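Local coordinates for esterase D (PDB 2W46), which probably takes part in plant cell-wall breakdown and carries, as the part described here, a family 35 carbohydrate-binding module that binds glucuronic acid, at residues A[8-13]-A[127-132]; A[22-27]-A[35-40]; A[51-56]-A[137-142]. All coordinates share one frame; numbering follows the deposited sequence.

In the fold
The module is a beta-sandwich of the jelly-roll type; contact 1 lies near the middle, contacts 2 and 3 toward opposite ends. Contact 1 pairs its N-terminal strand with strand 127-134 at the calcium site. Contact 2, a hairpin nested in the loop that contact 1 closes, has its centre about 12 Å from that of contact 1 and touches it: Ala36 N probably bonds to Ile128 O at 2.8 Å. Here Asn127 of contact 1 approaches Asn37 of contact 2, and both belong to the glucuronate-binding site, beside which a sodium ion sits. Contact 3 is on the other side of the chain's centre from contact 2, its centre about 17 Å from that of contact 1 and about 27 Å from that of contact 2.

Contact 1. Residues A[8-13]-A[127-132]; sequences LLQEAQ and NIDSLS. With CA (calcium ion), chain C.
Leu9 and Leu131 form the antiparallel hydrogen-bonded pair that ties the outer strand 7-10 to strand 127-134 in the jelly-roll sandwich, and just beyond it the two segments share a calcium ion. The backbone bonds are straight: Leu9 N gives to Leu131 O at 2.7 Å, and Leu131 N returns a bond to Leu9 O at 3.1 Å.

Apolar packing differs on the two faces. Leu9 and Leu131 point their branched side chains into the sandwich, where both meet Trp48, and Leu9 CD1 comes to 4.3 Å from Leu131 CD2. On the other face Leu8, with CG anti to its own N (chi1 -179°), reaches across so that CD1 rests 3.7 Å from Ser130 CB; the small serines at 130 and 132 suit a face over which the leucine lies.

Metal coordination forms the third group. Glu11 follows the strand in a type II turn, and its chain bends at chi2 (-71°) to bring both carboxylate oxygens onto calcium, a bidentate grip suited to this hard cation. Gln10 adds a neutral side-chain ligand, and the carbonyls of Thr31 and Gly34 complete the shell. Asp129 serves twice, through its backbone O at 2.4 Å and through OD1 at 2.5 Å from calcium, while its other oxygen, OD2, forms a salt bridge with Arg63 NH1.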
ATOM      1  N   LEU A   8     -10.393  -4.053  -3.001  1.00  8.40           N
ATOM      2  CA  LEU A   8      -9.632  -2.934  -3.547  1.00  8.17           C
ATOM      3  C   LEU A   8      -9.709  -1.779  -2.569  1.00  7.67           C
ATOM      4  O   LEU A   8     -10.792  -1.219  -2.338  1.00  8.34           O
ATOM      5  CB  LEU A   8     -10.151  -2.497  -4.928  1.00  7.29           C
ATOM      6  CG  LEU A   8      -9.381  -1.327  -5.571  1.00  8.41           C
ATOM      7  CD1 LEU A   8      -7.846  -1.580  -5.630  1.00  7.24           C
ATOM      8  CD2 LEU A   8      -9.953  -1.032  -6.955  1.00 11.11           C
ATOM      9  N   LEU A   9      -8.591  -1.461  -1.934  1.00  6.95           N
ATOM     10  CA  LEU A   9      -8.620  -0.456  -0.858  1.00  6.12           C
ATOM     11  C   LEU A   9      -8.092   0.857  -1.396  1.00  6.41           C
ATOM     12  O   LEU A   9      -6.938   0.937  -1.870  1.00  5.83           O
ATOM     13  CB  LEU A   9      -7.809  -0.895   0.371  1.00  5.05           C
ATOM     14  CG  LEU A   9      -8.305  -2.233   0.993  1.00  7.27           C
ATOM     15  CD1 LEU A   9      -7.360  -2.612   2.087  1.00 12.23           C
ATOM     16  CD2 LEU A   9      -9.715  -2.134   1.570  1.00  9.75           C
ATOM     17  N   GLN A  10      -8.930   1.883  -1.271  1.00  6.06           N
ATOM     18  CA  GLN A  10      -8.615   3.225  -1.734  1.00  5.49           C
ATOM     19  C   GLN A  10      -8.474   4.139  -0.490  1.00  6.51           C
ATOM     20  O   GLN A  10      -9.085   3.863   0.563  1.00  8.01           O
ATOM     21  CB  GLN A  10      -9.763   3.734  -2.659  1.00  5.94           C
ATOM     22  CG  GLN A  10      -9.957   2.970  -3.986  1.00  6.95           C
ATOM     23  CD  GLN A  10      -8.865   3.298  -5.019  1.00  6.79           C
ATOM     24  OE1 GLN A  10      -7.975   4.094  -4.739  1.00  7.26           O
ATOM     25  NE2 GLN A  10      -8.960   2.710  -6.229  1.00  7.08           N
ATOM     26  N   GLU A  11      -7.697   5.225  -0.607  1.00  5.87           N
ATOM     27  CA  GLU A  11      -7.851   6.390   0.278  1.00  5.56           C
ATOM     28  C   GLU A  11      -9.323   6.772   0.486  1.00  6.26           C
ATOM     29  O   GLU A  11     -10.167   6.655  -0.425  1.00  6.10           O
ATOM     30  CB  GLU A  11      -7.061   7.596  -0.268  1.00  5.60           C
ATOM     31  CG  GLU A  11      -7.632   8.175  -1.612  1.00  4.83           C
ATOM     32  CD  GLU A  11      -7.379   7.250  -2.788  1.00  2.55           C
ATOM     33  OE1 GLU A  11      -6.357   6.501  -2.761  1.00  6.42           O
ATOM     34  OE2 GLU A  11      -8.142   7.279  -3.808  1.00  6.36           O
ATOM     35  N   ALA A  12      -9.639   7.237   1.686  1.00  6.64           N
ATOM     36  CA  ALA A  12     -10.970   7.738   1.991  1.00  7.77           C
ATOM     37  C   ALA A  12     -12.081   6.705   1.915  1.00  7.99           C
ATOM     38  O   ALA A  12     -13.251   7.066   1.702  1.00  7.71           O
ATOM     39  CB  ALA A  12     -11.309   8.959   1.115  1.00  6.52           C
ATOM     40  N   GLN A  13     -11.725   5.429   2.064  1.00  8.97           N
ATOM     41  CA  GLN A  13     -12.721   4.363   2.098  1.00 10.65           C
ATOM     42  C   GLN A  13     -12.367   3.389   3.240  1.00 10.46           C
ATOM     43  O   GLN A  13     -11.247   3.392   3.739  1.00 10.34           O
ATOM     44  CB  GLN A  13     -12.845   3.647   0.739  1.00 10.94           C
ATOM     45  CG  GLN A  13     -13.220   4.545  -0.506  1.00 12.64           C
ATOM     46  CD  GLN A  13     -14.708   5.076  -0.550  1.00 17.06           C
ATOM     47  OE1 GLN A  13     -15.602   4.544   0.121  1.00 21.37           O
ATOM     48  NE2 GLN A  13     -14.954   6.116  -1.374  1.00 15.44           N
ATOM     49  N   ASN A 127       4.219   7.569  -4.827  1.00  6.44           N
ATOM     50  CA  ASN A 127       2.799   7.841  -4.573  1.00  5.08           C
ATOM     51  C   ASN A 127       1.994   6.548  -4.677  1.00  5.07           C
ATOM     52  O   ASN A 127       2.158   5.769  -5.638  1.00  4.67           O
ATOM     53  CB  ASN A 127       2.279   8.878  -5.571  1.00  4.77           C
ATOM     54  CG  ASN A 127       2.952  10.261  -5.391  1.00  6.75           C
ATOM     55  OD1 ASN A 127       2.937  11.115  -6.311  1.00 11.46           O
ATOM     56  ND2 ASN A 127       3.517  10.501  -4.196  1.00  4.34           N
ATOM     57  N   ILE A 128       1.118   6.315  -3.714  1.00  4.08           N
ATOM     58  CA  ILE A 128       0.455   5.007  -3.638  1.00  4.29           C
ATOM     59  C   ILE A 128      -1.032   5.180  -3.941  1.00  4.02           C
ATOM     60  O   ILE A 128      -1.751   5.837  -3.191  1.00  3.15           O
ATOM     61  CB  ILE A 128       0.612   4.337  -2.228  1.00  4.36           C
ATOM     62  CG1 ILE A 128       2.103   4.174  -1.788  1.00  5.02           C
ATOM     63  CG2 ILE A 128      -0.151   3.045  -2.192  1.00  5.40           C
ATOM     64  CD1 ILE A 128       2.967   3.368  -2.715  1.00  7.88           C
ATOM     65  N   ASP A 129      -1.468   4.625  -5.069  1.00  3.45           N
ATOM     66  CA  ASP A 129      -2.865   4.782  -5.516  1.00  4.15           C
ATOM     67  C   ASP A 129      -3.838   3.871  -4.746  1.00  4.88           C
ATOM     68  O   ASP A 129      -4.922   4.301  -4.315  1.00  5.48           O
ATOM     69  CB  ASP A 129      -2.953   4.459  -7.012  1.00  3.33           C
ATOM     70  CG  ASP A 129      -4.385   4.604  -7.574  1.00  5.92           C
ATOM     71  OD1 ASP A 129      -5.137   5.509  -7.144  1.00  3.41           O
ATOM     72  OD2 ASP A 129      -4.736   3.850  -8.492  1.00  7.43           O
ATOM     73  N   SER A 130      -3.484   2.596  -4.617  1.00  5.53           N
ATOM     74  CA  SER A 130      -4.437   1.613  -4.073  1.00  4.91           C
ATOM     75  C   SER A 130      -3.709   0.325  -3.647  1.00  6.26           C
ATOM     76  O   SER A 130      -2.545   0.080  -4.049  1.00  5.41           O
ATOM     77  CB  SER A 130      -5.479   1.286  -5.143  1.00  4.72           C
ATOM     78  OG  SER A 130      -4.869   0.737  -6.328  1.00  5.76           O
ATOM     79  N   LEU A 131      -4.389  -0.469  -2.815  1.00  5.94           N
ATOM     80  CA  LEU A 131      -3.953  -1.830  -2.479  1.00  6.40           C
ATOM     81  C   LEU A 131      -5.074  -2.791  -2.870  1.00  5.87           C
ATOM     82  O   LEU A 131      -6.226  -2.589  -2.485  1.00  6.60           O
ATOM     83  CB  LEU A 131      -3.693  -1.982  -0.968  1.00  6.32           C
ATOM     84  CG  LEU A 131      -3.330  -3.391  -0.493  1.00  7.58           C
ATOM     85  CD1 LEU A 131      -1.963  -3.804  -1.047  1.00  7.30           C
ATOM     86  CD2 LEU A 131      -3.292  -3.433   1.068  1.00  7.67           C
ATOM     87  N   SER A 132      -4.727  -3.827  -3.629  1.00  6.77           N
ATOM     88  CA  SER A 132      -5.670  -4.869  -3.989  1.00  8.82           C
ATOM     89  C   SER A 132      -5.239  -6.188  -3.330  1.00  9.10           C
ATOM     90  O   SER A 132      -4.068  -6.494  -3.271  1.00 10.15           O
ATOM     91  CB  SER A 132      -5.699  -5.023  -5.503  1.00  9.76           C
ATOM     92  OG  SER A 132      -6.711  -5.941  -5.857  1.00 16.27           O
TER
HETATM   93 CA    CA C1148      -6.544   5.905  -5.123  1.00  6.85          CA
HETATM   94  O   HOH W   1      -4.144   5.335  -1.424  1.00  4.64           O

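Contact 2. Residues A[22-27]-A[35-40]; sequences TIDNNH and FANTNN. With NA (sodium ion), chain D.
The glucuronate-binding site takes Asn37 from this hairpin, and Asp24 on the partner strand holds that side chain by its amide nitrogen. The Asn37 ND2 to Asp24 OD2 bond is 2.8 Å long and almost straight (178°); it leaves in the amide plane but meets the carboxylate from above, the two planes standing 87° apart. A chi1 of 177° swings the Asn37 amide away from its own backbone N, and the side chain passes across Asp24 and turns its other end, OD1, to the sodium ion at 2.2 Å. An asparagine suits this place because it can donate to the acid and coordinate a cation at once. Thr38 O and four waters complete the sodium shell. The carboxylate of Asp24 is steadied further by Thr22 OG1, which donates to Asp24 OD1 at 2.7 Å.

Strands 21-24 and 35-38 make a two-stranded antiparallel hairpin at one end of the sandwich, with hydrogen-bonded pairs Thr22–Asn37 and Asp24–Phe35. Phe35 lies on the same face as Asp24 and Asn37. Asp24 O sits over one face of its ring, Asp24 CB is 3.5 Å from Phe35 CE1, and Asn26 OD1 meets the ring edge 3.5 Å from Phe35 CZ. The ring of His27 is nearly parallel to that of Phe35 but slid well aside, and stacks instead on Trp96.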
ATOM      1  N   THR A  22       0.160  13.164   2.972  1.00  4.57           N
ATOM      2  CA  THR A  22      -1.150  13.670   2.554  1.00  4.69           C
ATOM      3  C   THR A  22      -1.787  12.768   1.519  1.00  4.95           C
ATOM      4  O   THR A  22      -1.116  11.890   0.945  1.00  4.70           O
ATOM      5  CB  THR A  22      -1.076  15.079   1.937  1.00  4.83           C
ATOM      6  OG1 THR A  22      -0.090  15.083   0.891  1.00  5.60           O
ATOM      7  CG2 THR A  22      -0.761  16.125   3.011  1.00  3.80           C
ATOM      8  N   ILE A  23      -3.094  12.971   1.318  1.00  4.80           N
ATOM      9  CA  ILE A  23      -3.818  12.385   0.203  1.00  5.21           C
ATOM     10  C   ILE A  23      -3.959  13.490  -0.852  1.00  5.83           C
ATOM     11  O   ILE A  23      -4.542  14.536  -0.575  1.00  4.73           O
ATOM     12  CB  ILE A  23      -5.203  11.859   0.602  1.00  5.33           C
ATOM     13  CG1 ILE A  23      -5.100  10.805   1.706  1.00  8.27           C
ATOM     14  CG2 ILE A  23      -5.999  11.292  -0.643  1.00  4.06           C
ATOM     15  CD1 ILE A  23      -4.298   9.584   1.305  1.00  8.56           C
ATOM     16  N   ASP A  24      -3.417  13.236  -2.040  1.00  5.36           N
ATOM     17  CA  ASP A  24      -3.275  14.243  -3.100  1.00  5.28           C
ATOM     18  C   ASP A  24      -3.997  13.744  -4.346  1.00  5.22           C
ATOM     19  O   ASP A  24      -4.426  12.579  -4.422  1.00  3.82           O
ATOM     20  CB  ASP A  24      -1.808  14.477  -3.472  1.00  5.16           C
ATOM     21  CG  ASP A  24      -1.022  15.187  -2.386  1.00  8.59           C
ATOM     22  OD1 ASP A  24      -1.595  15.443  -1.324  1.00 10.57           O
ATOM     23  OD2 ASP A  24       0.180  15.474  -2.620  1.00 10.60           O
ATOM     24  N   ASN A  25      -4.195  14.655  -5.290  1.00  5.53           N
ATOM     25  CA  ASN A  25      -4.934  14.314  -6.514  1.00  5.85           C
ATOM     26  C   ASN A  25      -4.436  15.114  -7.716  1.00  5.91           C
ATOM     27  O   ASN A  25      -5.168  15.275  -8.709  1.00  5.16           O
ATOM     28  CB  ASN A  25      -6.455  14.490  -6.304  1.00  5.06           C
ATOM     29  CG  ASN A  25      -6.872  15.944  -6.016  1.00  4.89           C
ATOM     30  OD1 ASN A  25      -8.062  16.212  -5.813  1.00 10.20           O
ATOM     31  ND2 ASN A  25      -5.909  16.874  -6.016  1.00  3.49           N
ATOM     32  N   ASN A  26      -3.192  15.602  -7.621  1.00  7.34           N
ATOM     33  CA  ASN A  26      -2.671  16.635  -8.574  1.00  8.15           C
ATOM     34  C   ASN A  26      -1.827  16.074  -9.725  1.00  7.87           C
ATOM     35  O   ASN A  26      -1.176  16.840 -10.488  1.00  9.16           O
ATOM     36  CB  ASN A  26      -1.832  17.683  -7.822  1.00  8.26           C
ATOM     37  CG  ASN A  26      -0.570  17.084  -7.191  1.00  9.83           C
ATOM     38  OD1 ASN A  26      -0.575  15.969  -6.728  1.00  7.61           O
ATOM     39  ND2 ASN A  26       0.525  17.831  -7.220  1.00 14.97           N
ATOM     40  N   HIS A  27      -1.796  14.756  -9.822  1.00  5.27           N
ATOM     41  CA  HIS A  27      -1.193  14.037 -10.956  1.00  5.81           C
ATOM     42  C   HIS A  27      -2.280  13.114 -11.532  1.00  6.27           C
ATOM     43  O   HIS A  27      -2.978  12.380 -10.759  1.00  6.29           O
ATOM     44  CB  HIS A  27       0.008  13.165 -10.508  1.00  6.11           C
ATOM     45  CG  HIS A  27       1.162  13.932  -9.937  1.00  5.85           C
ATOM     46  ND1 HIS A  27       1.827  14.921 -10.637  1.00  9.66           N
ATOM     47  CD2 HIS A  27       1.806  13.817  -8.745  1.00  7.46           C
ATOM     48  CE1 HIS A  27       2.816  15.398  -9.891  1.00 10.08           C
ATOM     49  NE2 HIS A  27       2.803  14.764  -8.725  1.00  7.34           N
ATOM     50  N   PHE A  35      -4.444   9.660  -4.144  1.00  5.72           N
ATOM     51  CA  PHE A  35      -3.345   8.725  -3.886  1.00  6.55           C
ATOM     52  C   PHE A  35      -2.650   9.224  -2.630  1.00  5.96           C
ATOM     53  O   PHE A  35      -2.726  10.429  -2.288  1.00  7.90           O
ATOM     54  CB  PHE A  35      -2.362   8.671  -5.084  1.00  5.43           C
ATOM     55  CG  PHE A  35      -1.904  10.044  -5.595  1.00  5.61           C
ATOM     56  CD1 PHE A  35      -0.827  10.736  -4.999  1.00  3.33           C
ATOM     57  CD2 PHE A  35      -2.537  10.634  -6.689  1.00  3.38           C
ATOM     58  CE1 PHE A  35      -0.412  12.017  -5.514  1.00  3.35           C
ATOM     59  CE2 PHE A  35      -2.134  11.859  -7.179  1.00  3.12           C
ATOM     60  CZ  PHE A  35      -1.083  12.557  -6.588  1.00  3.65           C
ATOM     61  N   ALA A  36      -1.954   8.332  -1.946  1.00  5.28           N
ATOM     62  CA  ALA A  36      -1.165   8.734  -0.777  1.00  5.69           C
ATOM     63  C   ALA A  36       0.210   9.212  -1.218  1.00  6.01           C
ATOM     64  O   ALA A  36       0.895   8.532  -1.990  1.00  6.06           O
ATOM     65  CB  ALA A  36      -1.040   7.561   0.183  1.00  5.11           C
ATOM     66  N   ASN A  37       0.595  10.379  -0.699  1.00  5.11           N
ATOM     67  CA  ASN A  37       1.879  11.021  -0.940  1.00  5.25           C
ATOM     68  C   ASN A  37       2.587  11.116   0.413  1.00  4.71           C
ATOM     69  O   ASN A  37       2.251  11.962   1.216  1.00  5.48           O
ATOM     70  CB  ASN A  37       1.633  12.428  -1.518  1.00  4.85           C
ATOM     71  CG  ASN A  37       2.908  13.218  -1.735  1.00  6.51           C
ATOM     72  OD1 ASN A  37       4.003  12.713  -1.513  1.00  4.34           O
ATOM     73  ND2 ASN A  37       2.775  14.465  -2.177  1.00  8.78           N
ATOM     74  N   THR A  38       3.543  10.238   0.685  1.00  5.28           N
ATOM     75  CA  THR A  38       4.229  10.241   1.972  1.00  4.28           C
ATOM     76  C   THR A  38       5.144  11.449   2.168  1.00  5.78           C
ATOM     77  O   THR A  38       5.664  12.019   1.190  1.00  4.30           O
ATOM     78  CB  THR A  38       5.082   8.962   2.179  1.00  4.60           C
ATOM     79  OG1 THR A  38       5.990   8.820   1.097  1.00  5.02           O
ATOM     80  CG2 THR A  38       4.198   7.707   2.250  1.00  3.01           C
ATOM     81  N   ASN A  39       5.359  11.825   3.438  1.00  5.74           N
ATOM     82  CA  ASN A  39       6.534  12.635   3.789  1.00  5.87           C
ATOM     83  C   ASN A  39       7.798  12.037   3.144  1.00  6.58           C
ATOM     84  O   ASN A  39       7.896  10.824   2.978  1.00  6.42           O
ATOM     85  CB  ASN A  39       6.740  12.659   5.327  1.00  4.31           C
ATOM     86  CG  ASN A  39       5.566  13.282   6.061  1.00  5.57           C
ATOM     87  OD1 ASN A  39       4.910  14.178   5.546  1.00  3.41           O
ATOM     88  ND2 ASN A  39       5.305  12.811   7.263  1.00  4.00           N
ATOM     89  N   ASN A  40       8.776  12.886   2.844  1.00  6.31           N
ATOM     90  CA  ASN A  40      10.088  12.424   2.419  1.00  8.79           C
ATOM     91  C   ASN A  40      10.961  12.076   3.597  1.00  8.20           C
ATOM     92  O   ASN A  40      11.822  12.842   3.968  1.00  7.38           O
ATOM     93  CB  ASN A  40      10.758  13.486   1.528  1.00 10.10           C
ATOM     94  CG  ASN A  40       9.817  14.005   0.483  1.00 14.23           C
ATOM     95  OD1 ASN A  40       9.619  15.216   0.342  1.00 24.53           O
ATOM     96  ND2 ASN A  40       9.208  13.101  -0.244  1.00 13.07           N
TER
HETATM   97 NA    NA D1149       6.054  11.845  -1.290  1.00  6.58          NA
HETATM   98  O   HOH W   2       3.214  14.607   1.505  1.00 25.90           O
HETATM   99  O   HOH W   3       4.865   9.711  -2.000  1.00  5.63           O
HETATM  100  O   HOH W   4       7.791  10.455  -0.570  1.00  9.28           O
HETATM  101  O   HOH W   5       7.233  13.735  -1.664  1.00 22.40           O
HETATM  102  O   HOH W   6       6.087  11.783  -3.850  1.00 11.90           O

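Contact 3. Residues A[51-56]-A[137-142]; sequences DATSSG and TVRAGN
Thr53 and Thr137 cross obliquely where the two segments meet, Thr53 OG1 lying 3.4 Å from Thr137 CB and the methyls CG2 of both residues 3.7 Å apart. Thr137 CG2 lies over one face of the Arg139 guanidinium near the rim, while Thr53 CG2 comes in obliquely, 3.4 Å from Arg139 NH1. Arg139 reaches them with an extended chain, chi2 and chi3 both near 180°. Its charge faces Asp51 without a direct salt bridge: a water takes a weak bond from Arg139 NH1 and donates to Asp51 OD2 at 2.7 Å.

Behind these side chains the short strand 138-140 pairs antiparallel with the end of strand 45-52, at the edge of the jelly-roll sandwich. Asp51 and Arg139 exchange backbone bonds in both directions, and Thr53 N continues the pairing to Thr137 O at 3.1 Å. Ala52 and Val138 point to the other face, Ala52 CB and Val138 CG1 4.1 Å apart, and both residues touch Arg58 of strand 56-65. Past Ala140, Gly141 comes close in against the Asp51 backbone, N to N 3.6 Å, an approach that fits a residue with no side chain; it is held there by backbone bonding to Ala49.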
ATOM      1  N   ASP A  51      -9.646  -7.667   7.185  1.00  5.97           N
ATOM      2  CA  ASP A  51     -10.161  -8.817   7.944  1.00  7.16           C
ATOM      3  C   ASP A  51     -10.201 -10.018   6.988  1.00  7.52           C
ATOM      4  O   ASP A  51     -10.766  -9.926   5.902  1.00  8.64           O
ATOM      5  CB  ASP A  51     -11.581  -8.494   8.478  1.00  6.75           C
ATOM      6  CG  ASP A  51     -12.137  -9.609   9.338  1.00  6.01           C
ATOM      7  OD1 ASP A  51     -11.920  -9.582  10.566  1.00  9.83           O
ATOM      8  OD2 ASP A  51     -12.744 -10.523   8.768  1.00  6.81           O
ATOM      9  N   ALA A  52      -9.589 -11.128   7.394  1.00  8.57           N
ATOM     10  CA  ALA A  52      -9.599 -12.372   6.638  1.00  9.55           C
ATOM     11  C   ALA A  52     -10.406 -13.388   7.424  1.00 10.40           C
ATOM     12  O   ALA A  52     -10.200 -13.555   8.639  1.00 10.35           O
ATOM     13  CB  ALA A  52      -8.152 -12.889   6.441  1.00  9.86           C
ATOM     14  N   THR A  53     -11.334 -14.056   6.758  1.00 11.14           N
ATOM     15  CA  THR A  53     -12.141 -15.056   7.455  1.00 12.60           C
ATOM     16  C   THR A  53     -11.362 -16.333   7.773  1.00 13.75           C
ATOM     17  O   THR A  53     -11.753 -17.093   8.675  1.00 15.72           O
ATOM     18  CB  THR A  53     -13.386 -15.390   6.660  1.00 12.81           C
ATOM     19  OG1 THR A  53     -12.989 -15.963   5.404  1.00 15.23           O
ATOM     20  CG2 THR A  53     -14.205 -14.138   6.403  1.00 10.67           C
ATOM     21  N   SER A  54     -10.284 -16.588   7.022  1.00 13.85           N
ATOM     22  CA  SER A  54      -9.353 -17.687   7.288  1.00 13.32           C
ATOM     23  C   SER A  54      -7.908 -17.252   7.040  1.00 12.27           C
ATOM     24  O   SER A  54      -7.651 -16.371   6.207  1.00 10.74           O
ATOM     25  CB  SER A  54      -9.683 -18.910   6.426  1.00 13.76           C
ATOM     26  OG  SER A  54     -10.865 -19.539   6.920  1.00 19.04           O
ATOM     27  N   SER A  55      -6.967 -17.851   7.769  1.00 11.79           N
ATOM     28  CA  SER A  55      -5.538 -17.558   7.516  1.00 12.47           C
ATOM     29  C   SER A  55      -5.203 -18.189   6.187  1.00 12.56           C
ATOM     30  O   SER A  55      -5.894 -19.141   5.758  1.00 11.29           O
ATOM     31  CB  SER A  55      -4.651 -18.129   8.607  1.00 12.42           C
ATOM     32  OG  SER A  55      -4.937 -19.495   8.804  1.00 19.13           O
ATOM     33  N   GLY A  56      -4.166 -17.686   5.501  1.00 11.35           N
ATOM     34  CA  GLY A  56      -3.851 -18.268   4.200  1.00 10.89           C
ATOM     35  C   GLY A  56      -3.135 -17.254   3.345  1.00 10.80           C
ATOM     36  O   GLY A  56      -3.102 -16.047   3.691  1.00  9.97           O
ATOM     37  N   THR A 137     -11.724 -14.923   1.581  1.00 12.35           N
ATOM     38  CA  THR A 137     -12.695 -13.874   1.859  1.00 13.20           C
ATOM     39  C   THR A 137     -12.042 -12.805   2.708  1.00 12.42           C
ATOM     40  O   THR A 137     -11.662 -13.050   3.845  1.00 12.21           O
ATOM     41  CB  THR A 137     -13.954 -14.420   2.572  1.00 13.86           C
ATOM     42  OG1 THR A 137     -14.579 -15.377   1.712  1.00 15.53           O
ATOM     43  CG2 THR A 137     -14.946 -13.274   2.882  1.00 15.08           C
ATOM     44  N   VAL A 138     -11.906 -11.617   2.130  1.00 11.64           N
ATOM     45  CA  VAL A 138     -11.249 -10.510   2.799  1.00 10.67           C
ATOM     46  C   VAL A 138     -12.120  -9.267   2.642  1.00 10.68           C
ATOM     47  O   VAL A 138     -12.704  -9.027   1.572  1.00 10.58           O
ATOM     48  CB  VAL A 138      -9.835 -10.232   2.229  1.00  9.86           C
ATOM     49  CG1 VAL A 138      -8.834 -11.319   2.710  1.00  7.90           C
ATOM     50  CG2 VAL A 138      -9.858 -10.126   0.685  1.00 10.23           C
ATOM     51  N   ARG A 139     -12.215  -8.498   3.721  1.00 10.10           N
ATOM     52  CA  ARG A 139     -13.014  -7.293   3.767  1.00 10.30           C
ATOM     53  C   ARG A 139     -12.206  -6.249   4.522  1.00  9.95           C
ATOM     54  O   ARG A 139     -11.179  -6.575   5.145  1.00  7.32           O
ATOM     55  CB  ARG A 139     -14.313  -7.559   4.537  1.00 11.76           C
ATOM     56  CG  ARG A 139     -15.196  -8.651   3.989  1.00 14.84           C
ATOM     57  CD  ARG A 139     -16.403  -8.794   4.896  1.00 25.16           C
ATOM     58  NE  ARG A 139     -17.259  -9.955   4.592  1.00 30.06           N
ATOM     59  CZ  ARG A 139     -17.153 -11.160   5.167  1.00 30.93           C
ATOM     60  NH1 ARG A 139     -16.199 -11.414   6.055  1.00 31.03           N
ATOM     61  NH2 ARG A 139     -17.998 -12.121   4.827  1.00 33.23           N
ATOM     62  N   ALA A 140     -12.657  -4.990   4.485  1.00  8.84           N
ATOM     63  CA  ALA A 140     -12.049  -3.957   5.342  1.00  9.70           C
ATOM     64  C   ALA A 140     -11.970  -4.388   6.799  1.00  9.99           C
ATOM     65  O   ALA A 140     -12.970  -4.851   7.380  1.00 10.50           O
ATOM     66  CB  ALA A 140     -12.812  -2.599   5.234  1.00  9.44           C
ATOM     67  N   GLY A 141     -10.782  -4.219   7.388  1.00  9.17           N
ATOM     68  CA  GLY A 141     -10.571  -4.496   8.812  1.00 10.35           C
ATOM     69  C   GLY A 141     -10.781  -3.293   9.724  1.00 10.35           C
ATOM     70  O   GLY A 141     -11.408  -2.307   9.347  1.00  9.41           O
ATOM     71  N   ASN A 142     -10.244  -3.420  10.936  1.00 11.42           N
ATOM     72  CA  ASN A 142     -10.329  -2.420  11.984  1.00 13.18           C
ATOM     73  C   ASN A 142      -8.999  -1.717  12.105  1.00 13.21           C
ATOM     74  O   ASN A 142      -7.978  -2.348  12.346  1.00 12.15           O
ATOM     75  CB  ASN A 142     -10.660  -3.056  13.341  1.00 13.17           C
ATOM     76  CG  ASN A 142     -11.854  -3.970  13.273  1.00 16.71           C
ATOM     77  OD1 ASN A 142     -12.799  -3.732  12.508  1.00 21.29           O
ATOM     78  ND2 ASN A 142     -11.819  -5.028  14.071  1.00 16.78           N
TER
HETATM   79  O   HOH W   7     -13.682 -10.982   6.249  1.00 19.48           O
HETATM   80  O   HOH W   8     -10.762 -16.445   3.918  1.00  8.30           O